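Local coordinates for protein polymerase X (PDB 2W9M) that probably extends DNA by adding deoxyribonucleotides as a family X DNA polymerase of Deinococcus radiodurans, and also carries zinc ions in a phosphoesterase-type domain, at residues A[37-47]-A[62-73]; A[121-129]-A[147-158]. All blocks are in the same frame, centred on the assembly; numbering follows the deposited sequence.

Interaction 1: residues A[37-47]-A[62-73]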
loop_
_atom_site.group_PDB
_atom_site.type_symbol
_atom_site.label_atom_id
_atom_site.label_comp_id
_atom_site.label_asym_id
_atom_site.label_seq_id
_atom_site.Cartn_x
_atom_site.Cartn_y
_atom_site.Cartn_z
ATOM N N TYR A 37 22.938 19.767 8.563
ATOM C CA TYR A 37 22.703 18.914 9.724
ATOM C C TYR A 37 23.951 18.120 10.101
ATOM O O TYR A 37 24.212 17.879 11.279
ATOM C CB TYR A 37 21.513 17.978 9.491
ATOM C CG TYR A 37 20.177 18.619 9.791
ATOM C CD1 TYR A 37 19.319 19.002 8.766
ATOM C CD2 TYR A 37 19.778 18.852 11.099
ATOM C CE1 TYR A 37 18.099 19.595 9.039
ATOM C CE2 TYR A 37 18.562 19.445 11.383
ATOM C CZ TYR A 37 17.725 19.813 10.351
ATOM O OH TYR A 37 16.512 20.402 10.635
ATOM N N ARG A 38 24.723 17.724 9.096
ATOM C CA ARG A 38 25.934 16.949 9.327
ATOM C C ARG A 38 26.997 17.804 10.008
ATOM O O ARG A 38 27.708 17.336 10.898
ATOM C CB ARG A 38 26.467 16.396 8.008
ATOM C CG ARG A 38 27.160 15.050 8.125
ATOM C CD ARG A 38 27.628 14.556 6.761
ATOM N NE ARG A 38 26.647 14.818 5.711
ATOM C CZ ARG A 38 26.726 15.829 4.850
ATOM N NH1 ARG A 38 27.745 16.675 4.907
ATOM N NH2 ARG A 38 25.786 15.995 3.928
ATOM N N SER A 39 27.096 19.063 9.586
ATOM C CA SER A 39 28.069 19.991 10.157
ATOM C C SER A 39 27.670 20.415 11.569
ATOM O O SER A 39 28.529 20.635 12.422
ATOM C CB SER A 39 28.249 21.221 9.260
ATOM O OG SER A 39 27.109 22.063 9.301
ATOM N N ALA A 40 26.368 20.529 11.812
ATOM C CA ALA A 40 25.876 20.857 13.146
ATOM C C ALA A 40 26.173 19.720 14.121
ATOM O O ALA A 40 26.320 19.940 15.323
ATOM C CB ALA A 40 24.383 21.154 13.111
ATOM N N ALA A 41 26.263 18.504 13.595
ATOM C CA ALA A 41 26.553 17.338 14.419
ATOM C C ALA A 41 28.022 17.304 14.813
ATOM O O ALA A 41 28.366 16.906 15.926
ATOM C CB ALA A 41 26.173 16.067 13.685
ATOM N N ARG A 42 28.886 17.725 13.895
ATOM C CA ARG A 42 30.323 17.731 14.143
ATOM C C ARG A 42 30.724 18.847 15.104
ATOM O O ARG A 42 31.762 18.769 15.755
ATOM C CB ARG A 42 31.101 17.855 12.828
ATOM C CG ARG A 42 30.683 16.853 11.763
ATOM C CD ARG A 42 31.856 16.461 10.875
ATOM N NE ARG A 42 31.541 15.315 10.025
ATOM C CZ ARG A 42 32.421 14.381 9.671
ATOM N NH1 ARG A 42 33.673 14.446 10.102
ATOM N NH2 ARG A 42 32.045 13.375 8.894
ATOM N N SER A 43 29.895 19.885 15.185
ATOM C CA SER A 43 30.148 21.005 16.088
ATOM C C SER A 43 29.704 20.679 17.513
ATOM O O SER A 43 30.420 20.963 18.473
ATOM C CB SER A 43 29.453 22.278 15.589
ATOM O OG SER A 43 30.072 22.779 14.412
ATOM N N LEU A 44 28.523 20.084 17.649
ATOM C CA LEU A 44 28.049 19.624 18.951
ATOM C C LEU A 44 28.991 18.570 19.513
ATOM O O LEU A 44 28.959 18.268 20.707
ATOM C CB LEU A 44 26.634 19.055 18.850
ATOM C CG LEU A 44 25.486 20.055 18.982
ATOM C CD1 LEU A 44 24.153 19.324 19.004
ATOM C CD2 LEU A 44 25.658 20.892 20.238
ATOM N N GLU A 45 29.824 18.013 18.640
ATOM C CA GLU A 45 30.827 17.039 19.046
ATOM C C GLU A 45 31.751 17.642 20.102
ATOM O O GLU A 45 31.606 17.367 21.294
ATOM C CB GLU A 45 31.645 16.583 17.838
ATOM C CG GLU A 45 32.143 15.156 17.940
ATOM C CD GLU A 45 31.029 14.149 17.752
ATOM O OE1 GLU A 45 30.232 14.319 16.804
ATOM O OE2 GLU A 45 30.949 13.186 18.545
ATOM N N GLU A 46 32.695 18.470 19.659
ATOM C CA GLU A 46 33.640 19.119 20.566
ATOM C C GLU A 46 33.000 20.307 21.280
ATOM O O GLU A 46 33.090 21.443 20.814
ATOM C CB GLU A 46 34.886 19.589 19.813
ATOM C CG GLU A 46 35.297 18.699 18.654
ATOM C CD GLU A 46 34.543 19.023 17.381
ATOM O OE1 GLU A 46 33.746 19.987 17.393
ATOM O OE2 GLU A 46 34.750 18.320 16.368
ATOM N N LEU A 47 32.359 20.034 22.410
ATOM C CA LEU A 47 31.692 21.065 23.197
ATOM C C LEU A 47 31.505 20.594 24.631
ATOM O O LEU A 47 30.576 19.846 24.933
ATOM C CB LEU A 47 30.330 21.419 22.594
ATOM C CG LEU A 47 30.308 22.331 21.366
ATOM C CD1 LEU A 47 28.891 22.478 20.843
ATOM C CD2 LEU A 47 30.907 23.689 21.693
ATOM N N ILE A 62 26.103 28.268 19.928
ATOM C CA ILE A 62 26.947 27.295 19.234
ATOM C C ILE A 62 27.261 27.709 17.798
ATOM O O ILE A 62 26.439 28.346 17.137
ATOM C CB ILE A 62 26.285 25.893 19.199
ATOM C CG1 ILE A 62 25.584 25.578 20.526
ATOM C CG2 ILE A 62 27.305 24.819 18.826
ATOM C CD1 ILE A 62 26.526 25.372 21.694
ATOM N N PRO A 63 28.464 27.362 17.318
ATOM C CA PRO A 63 28.842 27.536 15.911
ATOM C C PRO A 63 28.086 26.596 14.973
ATOM O O PRO A 63 27.747 25.475 15.358
ATOM C CB PRO A 63 30.331 27.177 15.903
ATOM C CG PRO A 63 30.785 27.405 17.301
ATOM C CD PRO A 63 29.623 27.021 18.160
ATOM N N LYS A 64 27.828 27.067 13.754
ATOM C CA LYS A 64 27.242 26.253 12.686
ATOM C C LYS A 64 25.797 25.813 12.933
ATOM O O LYS A 64 25.235 25.044 12.153
ATOM C CB LYS A 64 28.130 25.040 12.382
ATOM C CG LYS A 64 29.544 25.409 11.970
ATOM C CD LYS A 64 30.345 24.190 11.557
ATOM C CE LYS A 64 31.743 24.588 11.106
ATOM N NZ LYS A 64 32.568 23.415 10.704
ATOM N N VAL A 65 25.196 26.306 14.010
ATOM C CA VAL A 65 23.811 25.973 14.313
ATOM C C VAL A 65 22.895 27.173 14.083
ATOM O O VAL A 65 22.494 27.856 15.027
ATOM C CB VAL A 65 23.646 25.444 15.754
ATOM C CG1 VAL A 65 24.412 24.143 15.931
ATOM C CG2 VAL A 65 24.115 26.476 16.762
ATOM N N GLY A 66 22.566 27.422 12.818
ATOM C CA GLY A 66 21.706 28.533 12.453
ATOM C C GLY A 66 20.367 28.512 13.167
ATOM O O GLY A 66 20.086 27.605 13.953
ATOM N N LYS A 67 19.539 29.516 12.891
ATOM C CA LYS A 67 18.217 29.625 13.505
ATOM C C LYS A 67 17.470 28.295 13.493
ATOM O O LYS A 67 16.714 27.987 14.417
ATOM C CB LYS A 67 17.385 30.700 12.796
ATOM C CG LYS A 67 17.786 32.132 13.134
ATOM C CD LYS A 67 17.232 33.128 12.118
ATOM C CE LYS A 67 15.712 33.067 12.028
ATOM N NZ LYS A 67 15.051 33.613 13.246
ATOM N N GLY A 68 17.692 27.509 12.443
ATOM C CA GLY A 68 17.014 26.236 12.275
ATOM C C GLY A 68 17.365 25.203 13.328
ATOM O O GLY A 68 16.540 24.868 14.182
ATOM N N ILE A 69 18.594 24.699 13.265
ATOM C CA ILE A 69 19.048 23.634 14.158
ATOM C C ILE A 69 18.861 23.964 15.641
ATOM O O ILE A 69 18.480 23.099 16.434
ATOM C CB ILE A 69 20.525 23.266 13.891
ATOM C CG1 ILE A 69 20.638 22.338 12.680
ATOM C CG2 ILE A 69 21.136 22.589 15.106
ATOM C CD1 ILE A 69 20.048 22.903 11.406
ATOM N N ALA A 70 19.125 25.212 16.013
ATOM C CA ALA A 70 19.012 25.632 17.406
ATOM C C ALA A 70 17.608 25.407 17.961
ATOM O O ALA A 70 17.438 24.815 19.030
ATOM C CB ALA A 70 19.409 27.093 17.553
ATOM N N ALA A 71 16.604 25.878 17.229
ATOM C CA ALA A 71 15.225 25.834 17.703
ATOM C C ALA A 71 14.743 24.409 17.960
ATOM O O ALA A 71 14.137 24.129 18.996
ATOM C CB ALA A 71 14.306 26.541 16.720
ATOM N N GLU A 72 15.013 23.516 17.013
ATOM C CA GLU A 72 14.565 22.128 17.105
ATOM C C GLU A 72 15.198 21.405 18.287
ATOM O O GLU A 72 14.533 20.631 18.976
ATOM C CB GLU A 72 14.889 21.379 15.812
ATOM C CG GLU A 72 14.311 22.019 14.562
ATOM C CD GLU A 72 15.141 21.725 13.324
ATOM O OE1 GLU A 72 16.256 21.180 13.470
ATOM O OE2 GLU A 72 14.680 22.047 12.208
ATOM N N LEU A 73 16.485 21.654 18.512
ATOM C CA LEU A 73 17.202 21.020 19.614
ATOM C C LEU A 73 16.563 21.362 20.956
ATOM O O LEU A 73 16.287 20.477 21.766
ATOM C CB LEU A 73 18.682 21.412 19.604
ATOM C CG LEU A 73 19.546 20.774 18.510
ATOM C CD1 LEU A 73 20.983 21.276 18.583
ATOM C CD2 LEU A 73 19.503 19.252 18.595
#

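Interaction 2: residues A[121-129]-A[147-158]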
loop_
_atom_site.group_PDB
_atom_site.type_symbol
_atom_site.label_atom_id
_atom_site.label_comp_id
_atom_site.label_asym_id
_atom_site.label_seq_id
_atom_site.Cartn_x
_atom_site.Cartn_y
_atom_site.Cartn_z
ATOM N N LEU A 121 10.110 -4.551 2.463
ATOM C CA LEU A 121 10.609 -5.738 3.138
ATOM C C LEU A 121 10.354 -6.997 2.320
ATOM O O LEU A 121 11.242 -7.835 2.146
ATOM C CB LEU A 121 9.958 -5.873 4.514
ATOM C CG LEU A 121 10.839 -5.416 5.676
ATOM C CD1 LEU A 121 11.851 -4.378 5.214
ATOM C CD2 LEU A 121 9.988 -4.904 6.823
ATOM N N GLU A 122 9.133 -7.122 1.818
ATOM C CA GLU A 122 8.757 -8.286 1.030
ATOM C C GLU A 122 9.566 -8.395 -0.261
ATOM O O GLU A 122 10.026 -9.477 -0.626
ATOM C CB GLU A 122 7.259 -8.254 0.721
ATOM C CG GLU A 122 6.836 -9.199 -0.385
ATOM C CD GLU A 122 7.259 -10.632 -0.125
ATOM O OE1 GLU A 122 7.382 -11.391 -1.107
ATOM O OE2 GLU A 122 7.474 -10.998 1.052
ATOM N N ARG A 123 9.730 -7.271 -0.950
ATOM C CA ARG A 123 10.495 -7.226 -2.194
ATOM C C ARG A 123 11.995 -7.452 -1.948
ATOM O O ARG A 123 12.699 -7.989 -2.807
ATOM C CB ARG A 123 10.251 -5.891 -2.909
ATOM C CG ARG A 123 11.095 -5.666 -4.148
ATOM C CD ARG A 123 10.581 -6.460 -5.335
ATOM N NE ARG A 123 11.380 -6.205 -6.531
ATOM C CZ ARG A 123 12.437 -6.925 -6.900
ATOM N NH1 ARG A 123 12.829 -7.961 -6.169
ATOM N NH2 ARG A 123 13.100 -6.607 -8.003
ATOM N N LEU A 124 12.473 -7.042 -0.776
ATOM C CA LEU A 124 13.847 -7.303 -0.366
ATOM C C LEU A 124 14.017 -8.798 -0.141
ATOM O O LEU A 124 15.026 -9.386 -0.531
ATOM C CB LEU A 124 14.175 -6.558 0.929
ATOM C CG LEU A 124 15.587 -6.003 1.149
ATOM C CD1 LEU A 124 15.803 -5.698 2.627
ATOM C CD2 LEU A 124 16.665 -6.939 0.641
ATOM N N ARG A 125 13.022 -9.411 0.493
ATOM C CA ARG A 125 13.076 -10.838 0.792
ATOM C C ARG A 125 13.109 -11.671 -0.483
ATOM O O ARG A 125 13.791 -12.693 -0.551
ATOM C CB ARG A 125 11.893 -11.262 1.652
ATOM C CG ARG A 125 11.808 -12.758 1.833
ATOM C CD ARG A 125 10.407 -13.198 2.174
ATOM N NE ARG A 125 10.059 -14.388 1.411
ATOM C CZ ARG A 125 9.312 -14.368 0.313
ATOM N NH1 ARG A 125 8.822 -13.223 -0.131
ATOM N NH2 ARG A 125 9.047 -15.492 -0.333
ATOM N N GLU A 126 12.374 -11.229 -1.493
ATOM C CA GLU A 126 12.384 -11.908 -2.781
ATOM C C GLU A 126 13.725 -11.723 -3.485
ATOM O O GLU A 126 14.242 -12.651 -4.111
ATOM C CB GLU A 126 11.250 -11.392 -3.666
ATOM C CG GLU A 126 9.868 -11.734 -3.139
ATOM C CD GLU A 126 8.774 -10.905 -3.782
ATOM O OE1 GLU A 126 9.087 -9.834 -4.349
ATOM O OE2 GLU A 126 7.597 -11.323 -3.721
ATOM N N ALA A 127 14.287 -10.522 -3.381
ATOM C CA ALA A 127 15.574 -10.232 -4.005
ATOM C C ALA A 127 16.661 -11.123 -3.425
ATOM O O ALA A 127 17.546 -11.579 -4.144
ATOM C CB ALA A 127 15.938 -8.773 -3.831
ATOM N N ALA A 128 16.583 -11.372 -2.122
ATOM C CA ALA A 128 17.525 -12.265 -1.462
ATOM C C ALA A 128 17.332 -13.687 -1.983
ATOM O O ALA A 128 18.294 -14.387 -2.296
ATOM C CB ALA A 128 17.337 -12.216 0.055
ATOM N N GLU A 129 16.071 -14.092 -2.076
ATOM C CA GLU A 129 15.688 -15.420 -2.539
ATOM C C GLU A 129 16.265 -15.735 -3.921
ATOM O O GLU A 129 16.759 -16.833 -4.162
ATOM C CB GLU A 129 14.165 -15.489 -2.618
ATOM C CG GLU A 129 13.560 -16.849 -2.369
ATOM C CD GLU A 129 13.105 -17.008 -0.937
ATOM O OE1 GLU A 129 13.861 -16.607 -0.029
ATOM O OE2 GLU A 129 11.990 -17.529 -0.723
ATOM N N ILE A 147 21.159 -10.211 5.376
ATOM C CA ILE A 147 20.020 -9.324 5.239
ATOM C C ILE A 147 18.707 -10.107 5.291
ATOM O O ILE A 147 17.738 -9.664 5.908
ATOM C CB ILE A 147 20.116 -8.510 3.942
ATOM C CG1 ILE A 147 21.248 -7.485 4.067
ATOM C CG2 ILE A 147 18.784 -7.840 3.629
ATOM C CD1 ILE A 147 21.649 -6.845 2.760
ATOM N N LEU A 148 18.681 -11.273 4.656
ATOM C CA LEU A 148 17.493 -12.116 4.686
ATOM C C LEU A 148 17.190 -12.562 6.113
ATOM O O LEU A 148 16.031 -12.628 6.521
ATOM C CB LEU A 148 17.652 -13.329 3.767
ATOM C CG LEU A 148 16.449 -14.285 3.759
ATOM C CD1 LEU A 148 15.176 -13.538 3.416
ATOM C CD2 LEU A 148 16.656 -15.437 2.794
ATOM N N GLU A 149 18.239 -12.869 6.866
ATOM C CA GLU A 149 18.097 -13.209 8.275
ATOM C C GLU A 149 17.471 -12.046 9.041
ATOM O O GLU A 149 16.548 -12.236 9.830
ATOM C CB GLU A 149 19.461 -13.555 8.871
ATOM C CG GLU A 149 19.635 -13.128 10.323
ATOM C CD GLU A 149 21.095 -12.882 10.693
ATOM O OE1 GLU A 149 21.936 -13.771 10.431
ATOM O OE2 GLU A 149 21.397 -11.797 11.247
ATOM N N ASN A 150 17.973 -10.839 8.794
ATOM C CA ASN A 150 17.489 -9.658 9.498
ATOM C C ASN A 150 16.055 -9.284 9.135
ATOM O O ASN A 150 15.329 -8.738 9.961
ATOM C CB ASN A 150 18.435 -8.474 9.285
ATOM C CG ASN A 150 19.738 -8.636 10.039
ATOM O OD1 ASN A 150 19.760 -9.183 11.140
ATOM N ND2 ASN A 150 20.833 -8.167 9.448
ATOM N N VAL A 151 15.651 -9.581 7.902
ATOM C CA VAL A 151 14.272 -9.353 7.478
ATOM C C VAL A 151 13.348 -10.356 8.158
ATOM O O VAL A 151 12.231 -10.016 8.550
ATOM C CB VAL A 151 14.102 -9.457 5.948
ATOM C CG1 VAL A 151 12.647 -9.273 5.571
ATOM C CG2 VAL A 151 14.970 -8.427 5.242
ATOM N N VAL A 152 13.820 -11.589 8.311
ATOM C CA VAL A 152 13.053 -12.604 9.027
ATOM C C VAL A 152 12.737 -12.163 10.457
ATOM O O VAL A 152 11.688 -12.498 10.997
ATOM C CB VAL A 152 13.779 -13.961 9.063
ATOM C CG1 VAL A 152 13.094 -14.902 10.046
ATOM C CG2 VAL A 152 13.819 -14.577 7.677
ATOM N N PHE A 153 13.643 -11.406 11.064
ATOM C CA PHE A 153 13.421 -10.901 12.413
ATOM C C PHE A 153 12.288 -9.882 12.441
ATOM O O PHE A 153 11.443 -9.917 13.337
ATOM C CB PHE A 153 14.696 -10.277 12.986
ATOM C CG PHE A 153 15.628 -11.272 13.616
ATOM C CD1 PHE A 153 16.744 -11.727 12.932
ATOM C CD2 PHE A 153 15.390 -11.750 14.894
ATOM C CE1 PHE A 153 17.603 -12.641 13.512
ATOM C CE2 PHE A 153 16.245 -12.665 15.479
ATOM C CZ PHE A 153 17.353 -13.111 14.787
ATOM N N LEU A 154 12.277 -8.971 11.468
ATOM C CA LEU A 154 11.226 -7.964 11.393
ATOM C C LEU A 154 9.862 -8.638 11.288
ATOM O O LEU A 154 8.913 -8.246 11.970
ATOM C CB LEU A 154 11.435 -7.008 10.213
ATOM C CG LEU A 154 12.339 -5.787 10.413
ATOM C CD1 LEU A 154 12.541 -5.521 11.894
ATOM C CD2 LEU A 154 13.679 -5.969 9.721
ATOM N N PHE A 155 9.778 -9.662 10.444
ATOM C CA PHE A 155 8.521 -10.363 10.208
ATOM C C PHE A 155 8.001 -11.095 11.444
ATOM O O PHE A 155 6.801 -11.082 11.719
ATOM C CB PHE A 155 8.644 -11.346 9.039
ATOM C CG PHE A 155 8.580 -10.695 7.687
ATOM C CD1 PHE A 155 9.051 -11.354 6.564
ATOM C CD2 PHE A 155 8.060 -9.420 7.541
ATOM C CE1 PHE A 155 8.994 -10.759 5.317
ATOM C CE2 PHE A 155 8.002 -8.816 6.297
ATOM C CZ PHE A 155 8.470 -9.489 5.183
ATOM N N GLU A 156 8.897 -11.735 12.185
ATOM C CA GLU A 156 8.490 -12.505 13.358
ATOM C C GLU A 156 8.041 -11.606 14.507
ATOM O O GLU A 156 7.280 -12.029 15.372
ATOM C CB GLU A 156 9.611 -13.451 13.798
ATOM C CG GLU A 156 9.950 -14.487 12.739
ATOM C CD GLU A 156 10.902 -15.556 13.229
ATOM O OE1 GLU A 156 11.823 -15.224 14.006
ATOM O OE2 GLU A 156 10.731 -16.729 12.828
ATOM N N ALA A 157 8.503 -10.361 14.496
ATOM C CA ALA A 157 8.098 -9.377 15.492
ATOM C C ALA A 157 6.611 -9.058 15.365
ATOM O O ALA A 157 5.862 -9.129 16.341
ATOM C CB ALA A 157 8.928 -8.108 15.349
ATOM N N ARG A 158 6.200 -8.700 14.153
ATOM C CA ARG A 158 4.804 -8.403 13.841
ATOM C C ARG A 158 3.850 -9.492 14.340
ATOM O O ARG A 158 4.168 -10.682 14.294
ATOM C CB ARG A 158 4.645 -8.223 12.327
ATOM C CG ARG A 158 5.145 -6.888 11.809
ATOM C CD ARG A 158 6.078 -7.054 10.617
ATOM N NE ARG A 158 5.395 -7.450 9.389
ATOM C CZ ARG A 158 5.335 -6.700 8.292
ATOM N NH1 ARG A 158 5.918 -5.507 8.266
ATOM N NH2 ARG A 158 4.696 -7.148 7.217
#

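Interaction 1: residues A[37-47]-A[62-73]
In the N-terminal helix-hairpin-helix domain of this family X polymerase, helix 34-45 packs, from Tyr37 onward, on the hairpin 62-66 and the start of helix 67-79; the axes of the short segments pass 11.0 Å apart at an angle of 63°. Ile69 CD1 sits over one face of the Tyr37 ring, 4.1 Å from its centroid, a CH-pi contact displaced toward the rim. At the ring's edge lies the carboxylate of Glu72, turned only 6° from the ring plane, and Tyr37 OH gives a weak hydrogen bond to Glu72 OE1 (3.0 Å). A phenylalanine in place of Tyr37 would probably leave the Glu72 carboxylate without its hydroxyl partner across the contact. Further along, Ala40 CB rests on Ile69 CG1 (4.0 Å), while Leu44 CD1 and Leu73 CD1 meet tip to tip at 3.7 Å. Lys64, extended beyond CG, lays its methylenes across Ser43, with CD 3.2 Å from Ser43 OG; Leu47 CD1 closes the far end on Ile62 CG2 (3.5 Å). Leu17 of helix 10-26 also touches Tyr37 and Leu44. The chemistry is thus mainly apolar packing, which places the ring; the weak bond to Glu72 adds a polar end.

Interaction 2: residues A[121-129]-A[147-158]
Leu121, Leu124 and Ala128 of one helix pack against Ile147, Leu148, Val151 and Phe155 of another in a roughly antiparallel helix pair, the short axes 9.6 Å apart at 146°, whose second helix starts within a predicted helix-hairpin-helix motif. The apolar contacts come first. Leu124 presents both methyls to Ile147 CG2, with CD2 at 3.8 Å and the two side chains crossing at about a right angle, and its CD1 also meets Val151 CG2. Leu148 has CG anti to its backbone N (chi1 179°), which carries CD1 to Arg125 CG (3.8 Å), while its CB packs on Ala128 CB (3.9 Å). Leu121 CB lies 4.0 Å from Phe155 CE2; within the second helix itself, Val151 CG1 lies over one face of the Phe155 ring, displaced toward the rim.

No hydrogen bond joins the two helices; the polar work is done along helix 121-130. Arg125 forms a salt bridge through NH1 to Glu122 OE1, which lies in the guanidinium plane, and a long one from NH2 to Glu129 OE2. Glu172 and Glu229 are further salt-bridge partners of Arg125, and Tyr228 hydrogen-bonds Glu129, tying this edge to helix 163-176 and to the 224-228 strand region. Arg125 also joins the two kinds of contact: its CD approaches the edge of the Phe155 ring, 4.2 Å from CE1.

From the N terminus, helix 34-45 comes first, and interaction 1 brings the chain back onto it through 62-66 and helix 67-79, closing a loop of 14 residues, most of which (49-58) are not modelled. The chain then runs through helices 83-91, 94-99 and 107-115 before interaction 2 closes a second loop, between helix 121-130 and helix 141-157. The two are in series, neither nested nor crossed, and do not touch: their centres are 36 Å apart and their nearest atoms about 22 Å. Interaction 1 lies far from the centre of the chain, whereas interaction 2 lies nearer and joins consecutive helices just ahead of strand 161-162 and helix 163-176.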